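Local coordinates for protein phosphonate monoester hydrolase (Ruegeria pomeroyi, PDB 4UPK) that is a hydrolase of the sulfatase family, within the alkaline phosphatase clan, built round a large mixed beta sheet, with four copies in its assembly, at residues 78-83 / 366-371; 263-268 / 487-492; 307-312 / 356-361; 448-453 / 474-479. All blocks are in the same frame, centred on the assembly; numbering follows the deposited sequence.

Interaction 1: 78-83 / 366-371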
loop_
_atom_site.group_PDB
_atom_site.type_symbol
_atom_site.label_atom_id
_atom_site.label_comp_id
_atom_site.label_asym_id
_atom_site.label_seq_id
_atom_site.Cartn_x
_atom_site.Cartn_y
_atom_site.Cartn_z
ATOM N N VAL A 78 16.611 -8.766 -25.270
ATOM C CA VAL A 78 15.253 -9.268 -25.527
ATOM C C VAL A 78 14.308 -8.154 -25.958
ATOM O O VAL A 78 13.166 -8.414 -26.350
ATOM C CB VAL A 78 14.653 -10.145 -24.391
ATOM C CG1 VAL A 78 15.622 -11.231 -23.956
ATOM C CG2 VAL A 78 14.196 -9.300 -23.196
ATOM N N THR A 79 14.768 -6.907 -25.871
ATOM C CA THR A 79 13.952 -5.770 -26.283
ATOM C C THR A 79 14.762 -4.544 -26.556
ATOM O O THR A 79 15.935 -4.507 -26.223
ATOM C CB THR A 79 12.702 -5.549 -25.399
ATOM O OG1 THR A 79 11.842 -4.599 -26.030
ATOM C CG2 THR A 79 13.043 -5.120 -24.006
ATOM N N ASN A 80 14.117 -3.537 -27.143
ATOM C CA ASN A 80 14.716 -2.263 -27.485
ATOM C C ASN A 80 13.647 -1.138 -27.493
ATOM O O ASN A 80 12.441 -1.423 -27.670
ATOM C CB ASN A 80 15.399 -2.368 -28.852
ATOM C CG ASN A 80 16.888 -2.464 -28.767
ATOM O OD1 ASN A 80 17.527 -1.676 -28.083
ATOM N ND2 ASN A 80 17.477 -3.367 -29.522
ATOM N N PRO A 81 14.060 0.137 -27.279
ATOM C CA PRO A 81 15.428 0.633 -27.037
ATOM C C PRO A 81 15.878 0.578 -25.576
ATOM O O PRO A 81 15.511 -0.344 -24.861
ATOM C CB PRO A 81 15.425 2.022 -27.690
ATOM C CG PRO A 81 13.954 2.420 -27.811
ATOM C CD PRO A 81 13.112 1.258 -27.308
ATOM N N CYS A 82 16.737 1.527 -25.166
ATOM C CA CYS A 82 17.353 1.656 -23.844
ATOM C C CYS A 82 16.442 1.366 -22.661
ATOM O O CYS A 82 16.788 0.500 -21.859
ATOM C CB CYS A 82 18.051 3.004 -23.713
ATOM S SG CYS A 82 17.532 4.205 -24.961
ATOM N N GLY A 83 15.311 2.088 -22.566
ATOM C CA GLY A 83 14.326 1.945 -21.498
ATOM C C GLY A 83 13.796 0.523 -21.427
ATOM O O GLY A 83 14.117 -0.200 -20.481
ATOM N N ALA A 366 22.529 -6.775 -35.344
ATOM C CA ALA A 366 23.469 -5.753 -34.864
ATOM C C ALA A 366 22.852 -4.817 -33.796
ATOM O O ALA A 366 23.570 -4.331 -32.929
ATOM C CB ALA A 366 24.052 -4.961 -36.035
ATOM N N ALA A 367 21.513 -4.650 -33.816
ATOM C CA ALA A 367 20.777 -3.832 -32.840
ATOM C C ALA A 367 20.575 -4.547 -31.477
ATOM O O ALA A 367 20.248 -3.877 -30.497
ATOM C CB ALA A 367 19.429 -3.424 -33.423
ATOM N N TYR A 368 20.773 -5.895 -31.418
ATOM C CA TYR A 368 20.511 -6.745 -30.244
ATOM C C TYR A 368 21.692 -7.543 -29.767
ATOM O O TYR A 368 21.794 -7.754 -28.566
ATOM C CB TYR A 368 19.316 -7.718 -30.486
ATOM C CG TYR A 368 18.050 -7.022 -30.920
ATOM C CD1 TYR A 368 17.817 -6.733 -32.259
ATOM C CD2 TYR A 368 17.061 -6.681 -29.995
ATOM C CE1 TYR A 368 16.671 -6.054 -32.667
ATOM C CE2 TYR A 368 15.899 -6.015 -30.394
ATOM C CZ TYR A 368 15.717 -5.694 -31.734
ATOM O OH TYR A 368 14.597 -5.029 -32.174
ATOM N N HIS A 369 22.537 -8.047 -30.688
ATOM C CA HIS A 369 23.732 -8.838 -30.366
ATOM C C HIS A 369 24.703 -8.000 -29.487
ATOM O O HIS A 369 25.204 -6.945 -29.899
ATOM C CB HIS A 369 24.420 -9.361 -31.643
ATOM C CG HIS A 369 25.338 -10.523 -31.407
ATOM N ND1 HIS A 369 26.152 -11.014 -32.412
ATOM C CD2 HIS A 369 25.534 -11.265 -30.292
ATOM C CE1 HIS A 369 26.804 -12.036 -31.883
ATOM N NE2 HIS A 369 26.469 -12.220 -30.608
ATOM N N THR A 370 24.874 -8.431 -28.240
ATOM C CA THR A 370 25.674 -7.705 -27.248
ATOM C C THR A 370 26.748 -8.557 -26.595
ATOM O O THR A 370 26.550 -9.759 -26.420
ATOM C CB THR A 370 24.770 -7.025 -26.212
ATOM O OG1 THR A 370 23.740 -7.925 -25.804
ATOM C CG2 THR A 370 24.136 -5.792 -26.747
ATOM N N PRO A 371 27.905 -7.950 -26.230
ATOM C CA PRO A 371 28.935 -8.736 -25.550
ATOM C C PRO A 371 28.513 -9.070 -24.115
ATOM O O PRO A 371 27.726 -8.343 -23.512
ATOM C CB PRO A 371 30.162 -7.820 -25.587
ATOM C CG PRO A 371 29.595 -6.424 -25.614
ATOM C CD PRO A 371 28.305 -6.531 -26.382
#
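Asn80 reaches across to Ala367 and Tyr368 with its amide, and the nitrogen ND2 makes the closest approaches to both. The polar part is a single hydrogen bond: Asn80 ND2 donates to Ala367 O at 3.0 Å, with an N-H...O angle of 152°. The acceptor lies close to the Asn80 amide plane, while the donor sits above the carbonyl plane of Ala367, 53° out of it, rather than on a lone pair.

The rest is packing against an aromatic face. Asn80 ND2 lies over one face of the Tyr368 ring, toward the rim, 3.2 Å from Tyr368 CE2, with the amide steeply tilted against the ring. Tyr368 holds CG anti to its carbonyl carbon (chi1 -54°), which turns the ring toward 78-83 although its CB does not face that segment; there Thr79 C approaches Tyr368 CE2 from the edge at 4.3 Å. Tyr368 OH is hydrogen-bonded to Thr362 O, and Leu435 and Ile461 of the neighbouring antiparallel sheet touch the side chain.

Asn80 precedes a cis peptide bond to Pro81, the N-cap of helix 82-91. Cys82 and Gly83 then open the Cys-X-Pro-X-Arg signature of sulfatases. This buried contact thus ties the loop before strand 372-375 to the chain entering helix 82-91, at whose start the signature lies, a region that lies at the active site in relatives.

Interaction 2: 263-268 / 487-492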
loop_
_atom_site.group_PDB
_atom_site.type_symbol
_atom_site.label_atom_id
_atom_site.label_comp_id
_atom_site.label_asym_id
_atom_site.label_seq_id
_atom_site.Cartn_x
_atom_site.Cartn_y
_atom_site.Cartn_z
ATOM N N LEU A 263 33.767 -0.554 -44.671
ATOM C CA LEU A 263 32.495 0.134 -44.887
ATOM C C LEU A 263 31.392 -0.669 -44.182
ATOM O O LEU A 263 31.598 -1.862 -43.922
ATOM C CB LEU A 263 32.190 0.269 -46.403
ATOM C CG LEU A 263 32.943 1.397 -47.155
ATOM C CD1 LEU A 263 32.813 1.212 -48.664
ATOM C CD2 LEU A 263 32.443 2.792 -46.755
ATOM N N PRO A 264 30.216 -0.081 -43.851
ATOM C CA PRO A 264 29.154 -0.898 -43.232
ATOM C C PRO A 264 28.650 -2.001 -44.165
ATOM O O PRO A 264 28.788 -1.893 -45.390
ATOM C CB PRO A 264 28.029 0.111 -42.988
ATOM C CG PRO A 264 28.665 1.452 -43.073
ATOM C CD PRO A 264 29.769 1.317 -44.047
ATOM N N ALA A 265 28.061 -3.067 -43.580
ATOM C CA ALA A 265 27.426 -4.158 -44.323
ATOM C C ALA A 265 26.050 -3.620 -44.724
ATOM O O ALA A 265 25.255 -3.246 -43.863
ATOM C CB ALA A 265 27.288 -5.397 -43.443
ATOM N N ARG A 266 25.805 -3.491 -46.034
ATOM C CA ARG A 266 24.562 -2.896 -46.546
ATOM C C ARG A 266 24.323 -3.258 -47.996
ATOM O O ARG A 266 25.267 -3.628 -48.702
ATOM C CB ARG A 266 24.613 -1.348 -46.410
ATOM C CG ARG A 266 25.820 -0.749 -47.149
ATOM C CD ARG A 266 26.029 0.727 -46.973
ATOM N NE ARG A 266 27.214 1.123 -47.723
ATOM C CZ ARG A 266 27.773 2.328 -47.696
ATOM N NH1 ARG A 266 27.241 3.299 -46.968
ATOM N NH2 ARG A 266 28.854 2.574 -48.409
ATOM N N LEU A 267 23.063 -3.078 -48.452
ATOM C CA LEU A 267 22.688 -3.260 -49.851
ATOM C C LEU A 267 23.108 -1.962 -50.638
ATOM O O LEU A 267 23.373 -0.936 -49.992
ATOM C CB LEU A 267 21.196 -3.641 -49.999
ATOM C CG LEU A 267 20.768 -5.040 -49.465
ATOM C CD1 LEU A 267 19.304 -5.345 -49.796
ATOM C CD2 LEU A 267 21.630 -6.172 -50.018
ATOM N N PRO A 268 23.310 -1.966 -51.969
ATOM C CA PRO A 268 23.826 -0.740 -52.603
ATOM C C PRO A 268 23.102 0.587 -52.289
ATOM O O PRO A 268 23.743 1.594 -52.032
ATOM C CB PRO A 268 23.872 -1.088 -54.096
ATOM C CG PRO A 268 23.947 -2.589 -54.137
ATOM C CD PRO A 268 23.150 -3.059 -52.953
ATOM N N GLY A 487 21.364 -14.866 -45.614
ATOM C CA GLY A 487 21.324 -14.321 -44.259
ATOM C C GLY A 487 20.231 -13.273 -44.159
ATOM O O GLY A 487 19.131 -13.461 -44.691
ATOM N N GLU A 488 20.567 -12.139 -43.554
ATOM C CA GLU A 488 19.712 -10.976 -43.330
ATOM C C GLU A 488 19.552 -10.087 -44.559
ATOM O O GLU A 488 18.705 -9.190 -44.559
ATOM C CB GLU A 488 20.299 -10.144 -42.197
ATOM C CG GLU A 488 20.176 -10.773 -40.829
ATOM C CD GLU A 488 20.630 -9.846 -39.723
ATOM O OE1 GLU A 488 21.639 -9.129 -39.914
ATOM O OE2 GLU A 488 19.980 -9.850 -38.654
ATOM N N PHE A 489 20.381 -10.328 -45.602
ATOM C CA PHE A 489 20.440 -9.561 -46.856
ATOM C C PHE A 489 19.298 -9.850 -47.832
ATOM O O PHE A 489 19.184 -9.197 -48.873
ATOM C CB PHE A 489 21.823 -9.685 -47.492
ATOM C CG PHE A 489 22.844 -8.932 -46.676
ATOM C CD1 PHE A 489 23.458 -9.528 -45.578
ATOM C CD2 PHE A 489 23.159 -7.605 -46.975
ATOM C CE1 PHE A 489 24.359 -8.811 -44.786
ATOM C CE2 PHE A 489 24.064 -6.888 -46.189
ATOM C CZ PHE A 489 24.669 -7.499 -45.109
ATOM N N ARG A 490 18.434 -10.800 -47.475
ATOM C CA ARG A 490 17.270 -11.136 -48.276
ATOM C C ARG A 490 16.119 -11.646 -47.419
ATOM O O ARG A 490 16.246 -12.676 -46.754
ATOM C CB ARG A 490 17.624 -12.137 -49.411
ATOM C CG ARG A 490 16.489 -12.333 -50.431
ATOM C CD ARG A 490 16.779 -13.364 -51.509
ATOM N NE ARG A 490 17.264 -14.646 -50.983
ATOM C CZ ARG A 490 17.783 -15.626 -51.716
ATOM N NH1 ARG A 490 17.909 -15.486 -53.031
ATOM N NH2 ARG A 490 18.207 -16.744 -51.137
ATOM N N ASN A 491 14.980 -10.934 -47.468
ATOM C CA ASN A 491 13.760 -11.385 -46.808
ATOM C C ASN A 491 13.125 -12.431 -47.758
ATOM O O ASN A 491 12.684 -12.084 -48.862
ATOM C CB ASN A 491 12.803 -10.209 -46.497
ATOM C CG ASN A 491 11.404 -10.608 -46.108
ATOM O OD1 ASN A 491 11.159 -11.727 -45.654
ATOM N ND2 ASN A 491 10.451 -9.695 -46.266
ATOM N N VAL A 492 13.108 -13.708 -47.325
ATOM C CA VAL A 492 12.587 -14.825 -48.113
ATOM C C VAL A 492 11.177 -15.304 -47.705
ATOM O O VAL A 492 10.755 -16.367 -48.158
ATOM C CB VAL A 492 13.615 -15.991 -48.249
ATOM C CG1 VAL A 492 14.872 -15.541 -48.988
ATOM C CG2 VAL A 492 13.977 -16.602 -46.899
#
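Ala265 meets Phe489 first: its methyl CB approaches the far corner of the ring, 3.7 Å from CZ, from a backbone that is itself hydrogen-bonded to Arg355.

At Arg266 the main chain makes the touch. Its amide N lies 3.8 Å from Phe489 CE2, the next carbon round the rim. The Arg266 side chain leaves in the other direction, fully extended beyond its first torsion, to a salt bridge with Asp303; Pro264 CD covers one face of its guanidinium group, 4.2 Å above the plane.

Leu267 completes the row. Its CD2 methyl stands 3.7 Å from Phe489 CD2, and its CD1 comes within 4.0 Å of Phe489 O, so the branched end of the leucine spans the root of the aromatic side chain. The leucine and the phenylalanine lie alongside one another, pointing opposite ways, each with CG anti to its own carbonyl carbon (chi1 -68° for Leu267, -70° for Phe489). Leu267 N and O are engaged with Glu273 and His356.

Three consecutive residues therefore line the same ring edge, each at a different carbon and close to the ring plane. Phe489 is inserted edge-on against the 263-268 loop, and it also makes a cation-pi contact with Arg355. Between the two segments the chemistry is van der Waals contact at the surface, without direct polar bonding; the directional bonds that position these two loops run instead to third parties such as Glu273, His356 and Arg355.

Interaction 3: 307-312 / 356-361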
loop_
_atom_site.group_PDB
_atom_site.type_symbol
_atom_site.label_atom_id
_atom_site.label_comp_id
_atom_site.label_asym_id
_atom_site.label_seq_id
_atom_site.Cartn_x
_atom_site.Cartn_y
_atom_site.Cartn_z
ATOM N N GLN A 307 31.956 6.810 -42.204
ATOM C CA GLN A 307 33.217 6.262 -41.689
ATOM C C GLN A 307 33.815 7.071 -40.523
ATOM O O GLN A 307 34.450 6.499 -39.633
ATOM C CB GLN A 307 34.226 6.022 -42.826
ATOM C CG GLN A 307 33.775 4.982 -43.862
ATOM C CD GLN A 307 33.616 3.589 -43.320
ATOM O OE1 GLN A 307 32.572 3.215 -42.796
ATOM N NE2 GLN A 307 34.634 2.767 -43.474
ATOM N N THR A 308 33.575 8.392 -40.521
ATOM C CA THR A 308 34.040 9.310 -39.481
ATOM C C THR A 308 33.316 9.034 -38.172
ATOM O O THR A 308 33.970 8.875 -37.142
ATOM C CB THR A 308 33.989 10.770 -39.976
ATOM O OG1 THR A 308 34.781 10.872 -41.163
ATOM C CG2 THR A 308 34.510 11.742 -38.954
ATOM N N LEU A 309 31.977 8.916 -38.234
ATOM C CA LEU A 309 31.109 8.588 -37.115
ATOM C C LEU A 309 31.509 7.234 -36.541
ATOM O O LEU A 309 31.577 7.084 -35.324
ATOM C CB LEU A 309 29.649 8.538 -37.603
ATOM C CG LEU A 309 28.814 9.790 -37.363
ATOM C CD1 LEU A 309 29.212 10.920 -38.296
ATOM C CD2 LEU A 309 27.348 9.484 -37.490
ATOM N N ARG A 310 31.791 6.254 -37.427
ATOM C CA ARG A 310 32.231 4.898 -37.111
ATOM C C ARG A 310 33.581 4.914 -36.376
ATOM O O ARG A 310 33.709 4.236 -35.356
ATOM C CB ARG A 310 32.258 4.040 -38.389
ATOM C CG ARG A 310 30.875 3.556 -38.784
ATOM C CD ARG A 310 30.750 3.001 -40.197
ATOM N NE ARG A 310 31.504 1.760 -40.429
ATOM C CZ ARG A 310 31.055 0.533 -40.168
ATOM N NH1 ARG A 310 29.843 0.357 -39.656
ATOM N NH2 ARG A 310 31.817 -0.531 -40.421
ATOM N N ALA A 311 34.548 5.758 -36.834
ATOM C CA ALA A 311 35.856 5.938 -36.192
ATOM C C ALA A 311 35.725 6.613 -34.800
ATOM O O ALA A 311 36.454 6.233 -33.879
ATOM C CB ALA A 311 36.785 6.752 -37.087
ATOM N N VAL A 312 34.816 7.608 -34.658
ATOM C CA VAL A 312 34.552 8.322 -33.398
ATOM C C VAL A 312 33.962 7.362 -32.363
ATOM O O VAL A 312 34.427 7.340 -31.225
ATOM C CB VAL A 312 33.697 9.613 -33.614
ATOM C CG1 VAL A 312 33.224 10.204 -32.274
ATOM C CG2 VAL A 312 34.478 10.655 -34.427
ATOM N N HIS A 356 21.887 0.838 -44.189
ATOM C CA HIS A 356 21.533 2.265 -44.352
ATOM C C HIS A 356 20.770 2.830 -43.151
ATOM O O HIS A 356 19.934 3.717 -43.313
ATOM C CB HIS A 356 20.832 2.523 -45.704
ATOM C CG HIS A 356 21.681 2.172 -46.883
ATOM N ND1 HIS A 356 22.556 3.084 -47.430
ATOM C CD2 HIS A 356 21.775 1.011 -47.569
ATOM C CE1 HIS A 356 23.139 2.462 -48.445
ATOM N NE2 HIS A 356 22.705 1.207 -48.559
ATOM N N SER A 357 21.075 2.304 -41.945
ATOM C CA SER A 357 20.414 2.688 -40.714
ATOM C C SER A 357 21.366 2.904 -39.537
ATOM O O SER A 357 22.499 2.418 -39.557
ATOM C CB SER A 357 19.293 1.711 -40.368
ATOM O OG SER A 357 19.818 0.421 -40.147
ATOM N N TRP A 358 20.900 3.669 -38.529
ATOM C CA TRP A 358 21.634 4.036 -37.326
ATOM C C TRP A 358 20.731 3.786 -36.144
ATOM O O TRP A 358 19.506 3.755 -36.303
ATOM C CB TRP A 358 22.047 5.517 -37.399
ATOM C CG TRP A 358 23.030 5.787 -38.499
ATOM C CD1 TRP A 358 22.747 5.921 -39.825
ATOM C CD2 TRP A 358 24.457 5.786 -38.388
ATOM N NE1 TRP A 358 23.907 5.989 -40.549
ATOM C CE2 TRP A 358 24.973 5.963 -39.689
ATOM C CE3 TRP A 358 25.357 5.673 -37.309
ATOM C CZ2 TRP A 358 26.346 6.059 -39.943
ATOM C CZ3 TRP A 358 26.720 5.751 -37.563
ATOM C CH2 TRP A 358 27.203 5.931 -38.867
ATOM N N GLY A 359 21.333 3.579 -34.976
ATOM C CA GLY A 359 20.613 3.283 -33.743
ATOM C C GLY A 359 20.231 1.821 -33.566
ATOM O O GLY A 359 20.941 0.913 -34.013
ATOM N N LYS A 360 19.069 1.588 -32.920
ATOM C CA LYS A 360 18.588 0.244 -32.587
ATOM C C LYS A 360 17.073 0.017 -32.804
ATOM O O LYS A 360 16.579 -1.032 -32.416
ATOM C CB LYS A 360 19.075 -0.148 -31.170
ATOM C CG LYS A 360 18.632 0.765 -30.035
ATOM C CD LYS A 360 19.413 2.041 -29.946
ATOM C CE LYS A 360 19.016 2.794 -28.731
ATOM N NZ LYS A 360 19.361 4.226 -28.870
ATOM N N MET A 361 16.348 0.978 -33.443
ATOM C CA MET A 361 14.910 0.843 -33.761
ATOM C C MET A 361 14.745 0.101 -35.105
ATOM O O MET A 361 14.346 0.677 -36.120
ATOM C CB MET A 361 14.159 2.193 -33.745
ATOM C CG MET A 361 13.874 2.718 -32.334
ATOM S SD MET A 361 12.746 1.740 -31.288
ATOM C CE MET A 361 11.191 1.994 -32.167
#
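Leu309 is the residue of helix 303-333 that faces Trp358, and its side chain can be followed outward over the indole. CB already touches the outer rim of the six-membered ring, 3.8 Å from Trp358 CH2 and 4.0 Å from Trp358 CZ3. CG stands farther back and hands the contact on to one of its two methyls. That methyl, Leu309 CD2, settles over the ring face, 3.8 Å from Trp358 CZ3. Leu309 CD2 makes a CH-pi contact 4.1 Å from the centroid of the Trp358 six-membered ring, 25° off the ring normal.

The indole is delivered point first. Trp358 has CG anti to its carbonyl carbon (chi1 -65°), which sends the benzo end away from the 356-361 loop and against the side chains of helix 303-333. The loop between strands 340-346 and 372-375 is thereby seated on the long helix. The next residue, Arg310, adds its aliphatic part, CG lying 4.4 Å from Trp358 CH2 at an oblique approach. Phe292 meets the same tryptophan edge-to-face.

All three touching residues are buried. Across the two segments the pairing is wholly apolar, a methyl and a methylene against an aromatic surface, so it rests on dispersion and the CH-pi contact; the arginine contributes hydrocarbon here, while its guanidinium group is satisfied past the ring by the backbone carbonyls Leu352 O and Pro262 O.

Interaction 4: 448-453 / 474-479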
loop_
_atom_site.group_PDB
_atom_site.type_symbol
_atom_site.label_atom_id
_atom_site.label_comp_id
_atom_site.label_asym_id
_atom_site.label_seq_id
_atom_site.Cartn_x
_atom_site.Cartn_y
_atom_site.Cartn_z
ATOM N N GLN A 448 2.293 6.496 -38.995
ATOM C CA GLN A 448 1.902 7.471 -40.009
ATOM C C GLN A 448 1.790 6.814 -41.389
ATOM O O GLN A 448 0.855 7.108 -42.121
ATOM C CB GLN A 448 2.926 8.620 -40.067
ATOM C CG GLN A 448 2.840 9.601 -38.918
ATOM C CD GLN A 448 4.086 10.439 -38.799
ATOM O OE1 GLN A 448 4.447 11.197 -39.705
ATOM N NE2 GLN A 448 4.756 10.359 -37.652
ATOM N N GLU A 449 2.737 5.922 -41.736
ATOM C CA GLU A 449 2.776 5.252 -43.033
ATOM C C GLU A 449 1.875 4.017 -43.090
ATOM O O GLU A 449 1.304 3.735 -44.144
ATOM C CB GLU A 449 4.238 4.891 -43.400
ATOM C CG GLU A 449 4.446 4.519 -44.866
ATOM C CD GLU A 449 5.885 4.489 -45.356
ATOM O OE1 GLU A 449 6.609 5.488 -45.135
ATOM O OE2 GLU A 449 6.271 3.494 -46.015
ATOM N N PHE A 450 1.765 3.267 -41.991
ATOM C CA PHE A 450 0.979 2.037 -42.020
ATOM C C PHE A 450 -0.417 2.068 -41.393
ATOM O O PHE A 450 -1.217 1.183 -41.677
ATOM C CB PHE A 450 1.822 0.791 -41.678
ATOM C CG PHE A 450 3.146 0.752 -42.404
ATOM C CD1 PHE A 450 3.201 0.526 -43.773
ATOM C CD2 PHE A 450 4.337 0.938 -41.718
ATOM C CE1 PHE A 450 4.429 0.507 -44.450
ATOM C CE2 PHE A 450 5.569 0.912 -42.388
ATOM C CZ PHE A 450 5.605 0.698 -43.751
ATOM N N GLY A 451 -0.731 3.119 -40.642
ATOM C CA GLY A 451 -2.071 3.367 -40.115
ATOM C C GLY A 451 -2.599 2.610 -38.915
ATOM O O GLY A 451 -3.797 2.699 -38.641
ATOM N N PHE A 452 -1.727 1.930 -38.158
ATOM C CA PHE A 452 -2.103 1.164 -36.966
ATOM C C PHE A 452 -2.021 2.037 -35.694
ATOM O O PHE A 452 -1.253 3.000 -35.646
ATOM C CB PHE A 452 -1.224 -0.120 -36.837
ATOM C CG PHE A 452 0.265 0.149 -36.693
ATOM C CD1 PHE A 452 0.841 0.315 -35.438
ATOM C CD2 PHE A 452 1.090 0.231 -37.816
ATOM C CE1 PHE A 452 2.208 0.589 -35.306
ATOM C CE2 PHE A 452 2.459 0.497 -37.683
ATOM C CZ PHE A 452 3.005 0.700 -36.432
ATOM N N GLY A 453 -2.781 1.654 -34.666
ATOM C CA GLY A 453 -2.820 2.364 -33.389
ATOM C C GLY A 453 -1.817 1.869 -32.369
ATOM O O GLY A 453 -1.084 0.904 -32.632
ATOM N N ALA A 474 0.651 -5.533 -36.125
ATOM C CA ALA A 474 -0.009 -4.782 -37.190
ATOM C C ALA A 474 -0.067 -5.629 -38.484
ATOM O O ALA A 474 0.627 -6.647 -38.606
ATOM C CB ALA A 474 0.749 -3.495 -37.447
ATOM N N ASP A 475 -0.901 -5.214 -39.440
ATOM C CA ASP A 475 -1.087 -5.924 -40.698
ATOM C C ASP A 475 0.064 -5.757 -41.704
ATOM O O ASP A 475 -0.147 -5.349 -42.854
ATOM C CB ASP A 475 -2.452 -5.601 -41.308
ATOM C CG ASP A 475 -3.264 -6.853 -41.552
ATOM O OD1 ASP A 475 -3.075 -7.478 -42.620
ATOM O OD2 ASP A 475 -4.033 -7.257 -40.633
ATOM N N LEU A 476 1.283 -6.093 -41.260
ATOM C CA LEU A 476 2.519 -6.066 -42.052
ATOM C C LEU A 476 3.012 -7.498 -42.185
ATOM O O LEU A 476 2.976 -8.233 -41.193
ATOM C CB LEU A 476 3.594 -5.211 -41.372
ATOM C CG LEU A 476 3.413 -3.702 -41.417
ATOM C CD1 LEU A 476 4.461 -3.025 -40.555
ATOM C CD2 LEU A 476 3.486 -3.159 -42.861
ATOM N N PRO A 477 3.459 -7.938 -43.381
ATOM C CA PRO A 477 3.887 -9.338 -43.523
ATOM C C PRO A 477 5.141 -9.731 -42.728
ATOM O O PRO A 477 5.966 -8.879 -42.388
ATOM C CB PRO A 477 4.093 -9.498 -45.043
ATOM C CG PRO A 477 4.346 -8.135 -45.547
ATOM C CD PRO A 477 3.524 -7.224 -44.680
ATOM N N PRO A 478 5.320 -11.047 -42.435
ATOM C CA PRO A 478 6.536 -11.463 -41.726
ATOM C C PRO A 478 7.818 -11.291 -42.548
ATOM O O PRO A 478 7.769 -11.064 -43.765
ATOM C CB PRO A 478 6.287 -12.951 -41.444
ATOM C CG PRO A 478 5.298 -13.385 -42.444
ATOM C CD PRO A 478 4.434 -12.197 -42.723
ATOM N N MET A 479 8.964 -11.395 -41.869
ATOM C CA MET A 479 10.266 -11.411 -42.503
ATOM C C MET A 479 10.864 -12.771 -42.202
ATOM O O MET A 479 10.630 -13.331 -41.137
ATOM C CB MET A 479 11.217 -10.299 -41.989
ATOM C CG MET A 479 10.620 -8.923 -41.984
ATOM S SD MET A 479 11.879 -7.681 -41.740
ATOM C CE MET A 479 10.916 -6.305 -41.188
#
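The Phe450 ring is sandwiched, with Leu476 CD2 on one face and Glu449 CB of its own helix on the opposite one. Leu476 CD2 sits 3.8 Å above the plane, offset toward Phe450 CD1, and makes a CH-pi contact 4.0 Å from the centroid of the Phe450 ring, 18° off the normal. The Phe452 ring takes a smaller partner: Ala474 CB makes a CH-pi contact 4.1 Å from the centroid of the Phe452 ring, 28° off the normal. Phe450 CB lies at the edge of the Phe452 ring, in its plane. Phe452 carries CG between the backbone N and the carbonyl carbon (chi1 61°), which lays the ring against Ala474.

Gly451, with positive phi, is the first residue to leave the helix and separates the two phenylalanines. On the other side Asp475 centres an inverse gamma turn, closed by Leu476 N to Ala474 O at 2.8 Å, and Ala474 and Leu476 flank it.

The contact joins the end of helix 445-450 to the connection between strands 467-472 and 479-482 of the four-stranded antiparallel sheet. Pro282 of helix 280-286 touches Phe450, and Arg511 of the second subunit packs on Asp475.

Interactions 1 and 3 share the loop between strands 340-346 and 372-375. Their centres are 15 Å apart, and they touch where Asn80 OD1 lies 3.3 Å from Lys360 CG. Interaction 2 joins this group through a probable hydrogen bond from His356 NE2 to Leu267 O at 2.7 Å, its centre 16 Å from that of interaction 3. Interaction 4, nested within the chain loop closed by interaction 2, meets it at Asn491 OD1 and Met479 CA, 3.3 Å apart. The centre of interaction 1 lies about 5 Å from that of the chain, and its first segment holds the start of the sulfatase signature; those of interactions 2 and 4 lie about 23 and 26 Å out.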